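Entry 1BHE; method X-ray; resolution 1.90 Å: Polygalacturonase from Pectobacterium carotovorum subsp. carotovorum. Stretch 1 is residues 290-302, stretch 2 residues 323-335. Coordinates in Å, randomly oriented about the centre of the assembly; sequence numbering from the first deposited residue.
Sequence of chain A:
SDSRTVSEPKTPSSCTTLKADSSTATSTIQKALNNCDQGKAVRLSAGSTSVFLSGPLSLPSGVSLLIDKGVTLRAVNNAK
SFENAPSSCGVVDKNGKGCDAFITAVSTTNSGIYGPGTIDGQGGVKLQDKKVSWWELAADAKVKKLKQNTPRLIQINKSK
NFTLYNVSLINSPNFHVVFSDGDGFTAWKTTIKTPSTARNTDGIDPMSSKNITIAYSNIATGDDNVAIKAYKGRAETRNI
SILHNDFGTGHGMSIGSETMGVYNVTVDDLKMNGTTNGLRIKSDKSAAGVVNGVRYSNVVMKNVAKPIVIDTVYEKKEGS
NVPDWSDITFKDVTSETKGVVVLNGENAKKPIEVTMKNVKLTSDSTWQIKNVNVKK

Stretch 1 290-302: VVNGVRYSNVVMK
Stretch 2 (323-335) PDWSDITFKDVTS

How do the two backbones run? They lie side by side as parallel strands, those beginning at V290 and D324 having axes 3° apart and 4.5 Å at closest approach. At N298 and D332 both chains turn a corner, each residue with positive phi and psi (58/54 and 54/61), and pairing resumes beyond the corner, through M301 and S335, axes 7° apart. The register is a constant offset of 34: V290 faces D324, Y296 faces F330, M301 faces S335, with CA atoms 4.5 to 5.0 Å apart. G293 (76/69) and D327 (51/61) interrupt the otherwise extended conformation together.

What bonds hold that register? V291 bonds through N and O to the residues flanking W325, the parallel pattern: V291 N donates to D324 O (3.0 Å) and S326 N to V291 O (2.9 Å). At G293 and V294 consecutive amides both donate, G293 N to S326 O (3.2 Å) and V294 N to D327 O (2.9 Å), where G293 and D327 break the extended conformation. The ladder continues with T329 N to V294 O (2.9 Å), Y296 N to T329 O (2.8 Å) and K331 N to Y296 O (2.7 Å). Past the corner, T334 N donates to V299 O (2.9 Å) and M301 N to T334 O (2.8 Å).

Which apolar groups meet? V291, V294, Y296, V299 and M301 share one face with W325, I328, F330 and V333. Register sets Y296 beside F330, both m, so their rings overlap in an offset stack, centroids 4.8 Å apart, planes at 21°. V291 (t) makes a CH-pi contact, CG2 3.8 Å from the W325 (m) five-membered ring centroid. M301 (m, t) brings CE within 3.5 Å of V333 CG1.

What do the polar groups do? On the opposite face, R295 (p) CB rests 3.3 Å from T329 (p) OG1, a van der Waals contact. R295 NH2 stays 4.3 Å from D327 OD2, beyond salt-bridge range. Water 1 joins V294 O to D327 OD1 and T329 OG1, each 2.9 Å from the water, tying backbone to side chains.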

ATOM      1  N   VAL A 290      20.095   0.629  -5.235  1.00 15.11           N
ATOM      2  CA  VAL A 290      20.059   2.018  -5.644  1.00 15.07           C
ATOM      3  C   VAL A 290      18.717   2.687  -5.380  1.00 14.92           C
ATOM      4  O   VAL A 290      17.654   2.214  -5.774  1.00 14.26           O
ATOM      5  CB  VAL A 290      20.372   2.171  -7.153  1.00 15.48           C
ATOM      6  CG1 VAL A 290      20.246   3.617  -7.613  1.00 15.99           C
ATOM      7  CG2 VAL A 290      21.761   1.641  -7.470  1.00 16.00           C
ATOM      8  N   VAL A 291      18.780   3.847  -4.752  1.00 14.17           N
ATOM      9  CA  VAL A 291      17.667   4.752  -4.533  1.00 14.55           C
ATOM     10  C   VAL A 291      18.169   6.101  -5.067  1.00 14.85           C
ATOM     11  O   VAL A 291      19.122   6.656  -4.503  1.00 15.40           O
ATOM     12  CB  VAL A 291      17.201   4.892  -3.083  1.00 14.53           C
ATOM     13  CG1 VAL A 291      16.199   6.033  -2.938  1.00 14.94           C
ATOM     14  CG2 VAL A 291      16.587   3.599  -2.556  1.00 14.57           C
ATOM     15  N   ASN A 292      17.585   6.596  -6.151  1.00 14.44           N
ATOM     16  CA  ASN A 292      18.076   7.843  -6.724  1.00 14.43           C
ATOM     17  C   ASN A 292      16.984   8.787  -7.196  1.00 14.04           C
ATOM     18  O   ASN A 292      16.078   8.365  -7.915  1.00 13.05           O
ATOM     19  CB  ASN A 292      19.005   7.496  -7.904  1.00 15.45           C
ATOM     20  CG  ASN A 292      19.466   8.762  -8.610  1.00 16.80           C
ATOM     21  OD1 ASN A 292      20.346   9.465  -8.112  1.00 18.08           O
ATOM     22  ND2 ASN A 292      18.865   9.080  -9.745  1.00 16.78           N
ATOM     23  N   GLY A 293      17.115  10.054  -6.826  1.00 13.28           N
ATOM     24  CA  GLY A 293      16.182  11.086  -7.243  1.00 14.38           C
ATOM     25  C   GLY A 293      14.862  11.041  -6.488  1.00 14.60           C
ATOM     26  O   GLY A 293      13.815  10.666  -7.021  1.00 13.88           O
ATOM     27  N   VAL A 294      14.927  11.368  -5.205  1.00 14.65           N
ATOM     28  CA  VAL A 294      13.762  11.399  -4.334  1.00 15.23           C
ATOM     29  C   VAL A 294      13.622  12.832  -3.821  1.00 16.13           C
ATOM     30  O   VAL A 294      14.600  13.362  -3.281  1.00 17.38           O
ATOM     31  CB  VAL A 294      13.854  10.427  -3.148  1.00 14.86           C
ATOM     32  CG1 VAL A 294      12.588  10.492  -2.295  1.00 14.68           C
ATOM     33  CG2 VAL A 294      14.076   8.997  -3.614  1.00 14.42           C
ATOM     34  N   ARG A 295      12.471  13.449  -4.021  1.00 15.51           N
ATOM     35  CA  ARG A 295      12.261  14.822  -3.589  1.00 16.20           C
ATOM     36  C   ARG A 295      10.971  14.974  -2.796  1.00 15.83           C
ATOM     37  O   ARG A 295       9.876  14.641  -3.259  1.00 15.10           O
ATOM     38  CB  ARG A 295      12.264  15.796  -4.776  1.00 17.17           C
ATOM     39  CG  ARG A 295      11.303  15.427  -5.892  1.00 17.91           C
ATOM     40  CD  ARG A 295      11.770  15.962  -7.237  1.00 19.34           C
ATOM     41  NE  ARG A 295      12.966  15.287  -7.729  1.00 19.37           N
ATOM     42  CZ  ARG A 295      12.976  14.136  -8.390  1.00 19.51           C
ATOM     43  NH1 ARG A 295      11.844  13.496  -8.657  1.00 18.82           N
ATOM     44  NH2 ARG A 295      14.130  13.616  -8.788  1.00 19.52           N
ATOM     45  N   TYR A 296      11.110  15.492  -1.577  1.00 15.71           N
ATOM     46  CA  TYR A 296       9.972  15.721  -0.699  1.00 15.59           C
ATOM     47  C   TYR A 296       9.747  17.221  -0.490  1.00 16.09           C
ATOM     48  O   TYR A 296      10.691  17.928  -0.123  1.00 16.63           O
ATOM     49  CB  TYR A 296      10.155  15.084   0.672  1.00 15.01           C
ATOM     50  CG  TYR A 296      10.568  13.640   0.746  1.00 14.07           C
ATOM     51  CD1 TYR A 296       9.620  12.617   0.758  1.00 13.73           C
ATOM     52  CD2 TYR A 296      11.903  13.287   0.825  1.00 13.82           C
ATOM     53  CE1 TYR A 296      10.007  11.291   0.842  1.00 13.38           C
ATOM     54  CE2 TYR A 296      12.307  11.966   0.910  1.00 13.53           C
ATOM     55  CZ  TYR A 296      11.343  10.972   0.913  1.00 13.38           C
ATOM     56  OH  TYR A 296      11.739   9.660   0.991  1.00 12.83           O
ATOM     57  N   SER A 297       8.520  17.684  -0.694  1.00 16.24           N
ATOM     58  CA  SER A 297       8.240  19.106  -0.512  1.00 16.67           C
ATOM     59  C   SER A 297       6.845  19.357   0.025  1.00 17.01           C
ATOM     60  O   SER A 297       5.898  18.624  -0.254  1.00 17.08           O
ATOM     61  CB  SER A 297       8.441  19.881  -1.820  1.00 16.95           C
ATOM     62  OG  SER A 297       7.516  19.455  -2.802  1.00 17.52           O
ATOM     63  N   ASN A 298       6.714  20.419   0.816  1.00 17.19           N
ATOM     64  CA  ASN A 298       5.436  20.820   1.382  1.00 17.47           C
ATOM     65  C   ASN A 298       4.801  19.712   2.217  1.00 17.62           C
ATOM     66  O   ASN A 298       3.651  19.316   2.019  1.00 16.50           O
ATOM     67  CB  ASN A 298       4.488  21.307   0.281  1.00 18.56           C
ATOM     68  CG  ASN A 298       3.305  22.061   0.845  1.00 19.63           C
ATOM     69  OD1 ASN A 298       3.252  22.351   2.045  1.00 21.27           O
ATOM     70  ND2 ASN A 298       2.328  22.386   0.013  1.00 20.23           N
ATOM     71  N   VAL A 299       5.579  19.215   3.177  1.00 18.01           N
ATOM     72  CA  VAL A 299       5.125  18.166   4.084  1.00 18.92           C
ATOM     73  C   VAL A 299       4.892  18.765   5.472  1.00 19.62           C
ATOM     74  O   VAL A 299       5.805  19.388   6.023  1.00 20.03           O
ATOM     75  CB  VAL A 299       6.148  17.026   4.192  1.00 18.81           C
ATOM     76  CG1 VAL A 299       5.607  15.882   5.046  1.00 18.94           C
ATOM     77  CG2 VAL A 299       6.542  16.492   2.822  1.00 18.73           C
ATOM     78  N   VAL A 300       3.691  18.633   6.017  1.00 19.81           N
ATOM     79  CA  VAL A 300       3.377  19.158   7.345  1.00 20.60           C
ATOM     80  C   VAL A 300       3.010  17.999   8.274  1.00 20.72           C
ATOM     81  O   VAL A 300       2.060  17.267   7.993  1.00 20.02           O
ATOM     82  CB  VAL A 300       2.235  20.181   7.324  1.00 20.94           C
ATOM     83  CG1 VAL A 300       1.893  20.661   8.733  1.00 21.36           C
ATOM     84  CG2 VAL A 300       2.578  21.385   6.451  1.00 21.48           C
ATOM     85  N   MET A 301       3.765  17.827   9.357  1.00 21.34           N
ATOM     86  CA  MET A 301       3.520  16.736  10.290  1.00 22.03           C
ATOM     87  C   MET A 301       3.122  17.196  11.689  1.00 22.16           C
ATOM     88  O   MET A 301       3.617  18.187  12.222  1.00 21.49           O
ATOM     89  CB  MET A 301       4.760  15.848  10.416  1.00 22.21           C
ATOM     90  CG  MET A 301       5.200  15.172   9.129  1.00 22.78           C
ATOM     91  SD  MET A 301       6.848  14.463   9.275  1.00 23.17           S
ATOM     92  CE  MET A 301       7.702  15.275   7.929  1.00 23.56           C
ATOM     93  N   LYS A 302       2.218  16.437  12.295  1.00 21.95           N
ATOM     94  CA  LYS A 302       1.699  16.668  13.632  1.00 22.50           C
ATOM     95  C   LYS A 302       1.650  15.327  14.376  1.00 22.01           C
ATOM     96  O   LYS A 302       1.100  14.352  13.861  1.00 20.95           O
ATOM     97  CB  LYS A 302       0.284  17.234  13.630  1.00 23.86           C
ATOM     98  CG  LYS A 302       0.003  18.559  12.964  1.00 25.58           C
ATOM     99  CD  LYS A 302      -1.357  19.116  13.372  1.00 27.21           C
ATOM    100  CE  LYS A 302      -2.281  19.299  12.177  1.00 28.03           C
ATOM    101  NZ  LYS A 302      -2.489  20.740  11.855  1.00 28.95           N
ATOM    102  N   PRO A 323      23.723  -0.195   0.028  1.00 24.49           N
ATOM    103  CA  PRO A 323      22.848   0.878  -0.402  1.00 24.03           C
ATOM    104  C   PRO A 323      23.585   1.960  -1.176  1.00 23.31           C
ATOM    105  O   PRO A 323      24.633   2.440  -0.736  1.00 22.39           O
ATOM    106  CB  PRO A 323      22.312   1.449   0.910  1.00 24.25           C
ATOM    107  CG  PRO A 323      23.415   1.205   1.889  1.00 24.47           C
ATOM    108  CD  PRO A 323      24.042  -0.100   1.476  1.00 24.57           C
ATOM    109  N   ASP A 324      23.037   2.352  -2.319  1.00 22.19           N
ATOM    110  CA  ASP A 324      23.612   3.411  -3.142  1.00 21.68           C
ATOM    111  C   ASP A 324      22.510   4.458  -3.328  1.00 21.12           C
ATOM    112  O   ASP A 324      21.731   4.430  -4.276  1.00 19.78           O
ATOM    113  CB  ASP A 324      24.139   2.928  -4.482  1.00 22.44           C
ATOM    114  CG  ASP A 324      24.739   4.042  -5.318  1.00 22.94           C
ATOM    115  OD1 ASP A 324      24.937   5.162  -4.803  1.00 23.59           O
ATOM    116  OD2 ASP A 324      25.015   3.807  -6.512  1.00 23.50           O
ATOM    117  N   TRP A 325      22.333   5.250  -2.276  1.00 20.11           N
ATOM    118  CA  TRP A 325      21.251   6.224  -2.198  1.00 20.35           C
ATOM    119  C   TRP A 325      21.778   7.631  -2.443  1.00 20.90           C
ATOM    120  O   TRP A 325      22.698   8.082  -1.754  1.00 20.47           O
ATOM    121  CB  TRP A 325      20.553   6.082  -0.842  1.00 19.55           C
ATOM    122  CG  TRP A 325      19.993   4.731  -0.508  1.00 19.02           C
ATOM    123  CD1 TRP A 325      19.859   3.640  -1.317  1.00 18.74           C
ATOM    124  CD2 TRP A 325      19.432   4.326   0.752  1.00 18.76           C
ATOM    125  NE1 TRP A 325      19.292   2.587  -0.659  1.00 18.45           N
ATOM    126  CE2 TRP A 325      19.010   2.990   0.620  1.00 18.68           C
ATOM    127  CE3 TRP A 325      19.250   4.964   1.982  1.00 18.50           C
ATOM    128  CZ2 TRP A 325      18.427   2.272   1.666  1.00 18.52           C
ATOM    129  CZ3 TRP A 325      18.664   4.258   3.014  1.00 18.66           C
ATOM    130  CH2 TRP A 325      18.260   2.925   2.853  1.00 18.77           C
ATOM    131  N   SER A 326      21.222   8.318  -3.441  1.00 20.74           N
ATOM    132  CA  SER A 326      21.681   9.668  -3.755  1.00 21.39           C
ATOM    133  C   SER A 326      20.573  10.551  -4.312  1.00 21.29           C
ATOM    134  O   SER A 326      19.471  10.096  -4.616  1.00 21.08           O
ATOM    135  CB  SER A 326      22.868   9.614  -4.720  1.00 22.20           C
ATOM    136  OG  SER A 326      22.517   9.010  -5.953  1.00 23.11           O
ATOM    137  N   ASP A 327      20.866  11.842  -4.437  1.00 20.54           N
ATOM    138  CA  ASP A 327      19.928  12.842  -4.928  1.00 20.87           C
ATOM    139  C   ASP A 327      18.611  12.757  -4.163  1.00 20.71           C
ATOM    140  O   ASP A 327      17.535  12.494  -4.686  1.00 19.97           O
ATOM    141  CB  ASP A 327      19.722  12.751  -6.437  1.00 20.70           C
ATOM    142  CG  ASP A 327      18.862  13.861  -7.010  1.00 20.75           C
ATOM    143  OD1 ASP A 327      18.677  14.907  -6.351  1.00 20.39           O
ATOM    144  OD2 ASP A 327      18.345  13.679  -8.135  1.00 21.18           O
ATOM    145  N   ILE A 328      18.720  12.972  -2.855  1.00 20.68           N
ATOM    146  CA  ILE A 328      17.598  12.938  -1.921  1.00 21.06           C
ATOM    147  C   ILE A 328      17.409  14.331  -1.339  1.00 21.34           C
ATOM    148  O   ILE A 328      18.313  14.880  -0.698  1.00 21.34           O
ATOM    149  CB  ILE A 328      17.836  11.895  -0.814  1.00 20.81           C
ATOM    150  CG1 ILE A 328      18.032  10.498  -1.407  1.00 21.27           C
ATOM    151  CG2 ILE A 328      16.685  11.872   0.180  1.00 20.65           C
ATOM    152  CD1 ILE A 328      18.683   9.497  -0.481  1.00 21.40           C
ATOM    153  N   THR A 329      16.283  14.978  -1.638  1.00 21.97           N
ATOM    154  CA  THR A 329      16.045  16.338  -1.181  1.00 22.55           C
ATOM    155  C   THR A 329      14.763  16.505  -0.378  1.00 22.82           C
ATOM    156  O   THR A 329      13.727  15.895  -0.641  1.00 23.07           O
ATOM    157  CB  THR A 329      15.981  17.328  -2.367  1.00 23.15           C
ATOM    158  OG1 THR A 329      14.886  16.952  -3.219  1.00 24.84           O
ATOM    159  CG2 THR A 329      17.258  17.331  -3.186  1.00 22.57           C
ATOM    160  N   PHE A 330      14.837  17.362   0.636  1.00 22.22           N
ATOM    161  CA  PHE A 330      13.701  17.726   1.467  1.00 22.23           C
ATOM    162  C   PHE A 330      13.552  19.252   1.405  1.00 22.60           C
ATOM    163  O   PHE A 330      14.522  19.958   1.678  1.00 23.12           O
ATOM    164  CB  PHE A 330      13.848  17.301   2.918  1.00 21.56           C
ATOM    165  CG  PHE A 330      14.034  15.848   3.221  1.00 21.10           C
ATOM    166  CD1 PHE A 330      15.256  15.228   3.043  1.00 20.87           C
ATOM    167  CD2 PHE A 330      12.976  15.091   3.706  1.00 20.79           C
ATOM    168  CE1 PHE A 330      15.425  13.885   3.321  1.00 20.81           C
ATOM    169  CE2 PHE A 330      13.137  13.751   4.000  1.00 20.56           C
ATOM    170  CZ  PHE A 330      14.361  13.145   3.806  1.00 20.65           C
ATOM    171  N   LYS A 331      12.374  19.741   1.055  1.00 23.00           N
ATOM    172  CA  LYS A 331      12.134  21.172   0.956  1.00 23.49           C
ATOM    173  C   LYS A 331      10.799  21.572   1.563  1.00 23.59           C
ATOM    174  O   LYS A 331       9.752  20.986   1.269  1.00 22.86           O
ATOM    175  CB  LYS A 331      12.182  21.627  -0.508  1.00 24.19           C
ATOM    176  CG  LYS A 331      12.054  23.131  -0.694  1.00 25.18           C
ATOM    177  CD  LYS A 331      12.450  23.551  -2.100  1.00 25.82           C
ATOM    178  CE  LYS A 331      12.749  25.039  -2.182  1.00 26.51           C
ATOM    179  NZ  LYS A 331      11.646  25.866  -1.624  1.00 27.41           N
ATOM    180  N   ASP A 332      10.822  22.612   2.410  1.00 23.04           N
ATOM    181  CA  ASP A 332       9.607  23.095   3.061  1.00 23.29           C
ATOM    182  C   ASP A 332       8.897  21.954   3.796  1.00 23.60           C
ATOM    183  O   ASP A 332       7.750  21.615   3.504  1.00 23.22           O
ATOM    184  CB  ASP A 332       8.656  23.718   2.027  1.00 23.56           C
ATOM    185  CG  ASP A 332       9.197  25.018   1.464  1.00 24.25           C
ATOM    186  OD1 ASP A 332       9.876  25.753   2.212  1.00 24.21           O
ATOM    187  OD2 ASP A 332       8.945  25.304   0.274  1.00 23.89           O
ATOM    188  N   VAL A 333       9.596  21.366   4.758  1.00 23.56           N
ATOM    189  CA  VAL A 333       9.063  20.274   5.570  1.00 24.09           C
ATOM    190  C   VAL A 333       8.982  20.747   7.025  1.00 24.67           C
ATOM    191  O   VAL A 333       9.996  21.177   7.582  1.00 24.79           O
ATOM    192  CB  VAL A 333       9.926  19.011   5.462  1.00 23.79           C
ATOM    193  CG1 VAL A 333       9.518  17.953   6.480  1.00 23.89           C
ATOM    194  CG2 VAL A 333       9.851  18.415   4.057  1.00 23.81           C
ATOM    195  N   THR A 334       7.793  20.708   7.612  1.00 24.99           N
ATOM    196  CA  THR A 334       7.598  21.148   8.982  1.00 25.33           C
ATOM    197  C   THR A 334       7.044  20.041   9.881  1.00 25.66           C
ATOM    198  O   THR A 334       6.143  19.291   9.509  1.00 25.40           O
ATOM    199  CB  THR A 334       6.609  22.330   9.079  1.00 25.63           C
ATOM    200  OG1 THR A 334       6.962  23.380   8.172  1.00 25.66           O
ATOM    201  CG2 THR A 334       6.577  22.899  10.493  1.00 25.69           C
ATOM    202  N   SER A 335       7.569  19.979  11.097  1.00 25.42           N
ATOM    203  CA  SER A 335       7.103  19.052  12.118  1.00 25.57           C
ATOM    204  C   SER A 335       6.718  19.886  13.343  1.00 26.16           C
ATOM    205  O   SER A 335       7.569  20.532  13.955  1.00 25.88           O
ATOM    206  CB  SER A 335       8.135  17.991  12.471  1.00 24.87           C
ATOM    207  OG  SER A 335       7.543  17.008  13.303  1.00 24.66           O
TER
HETATM  208  O   HOH W   1      16.068  15.109  -5.063  1.00 22.76           O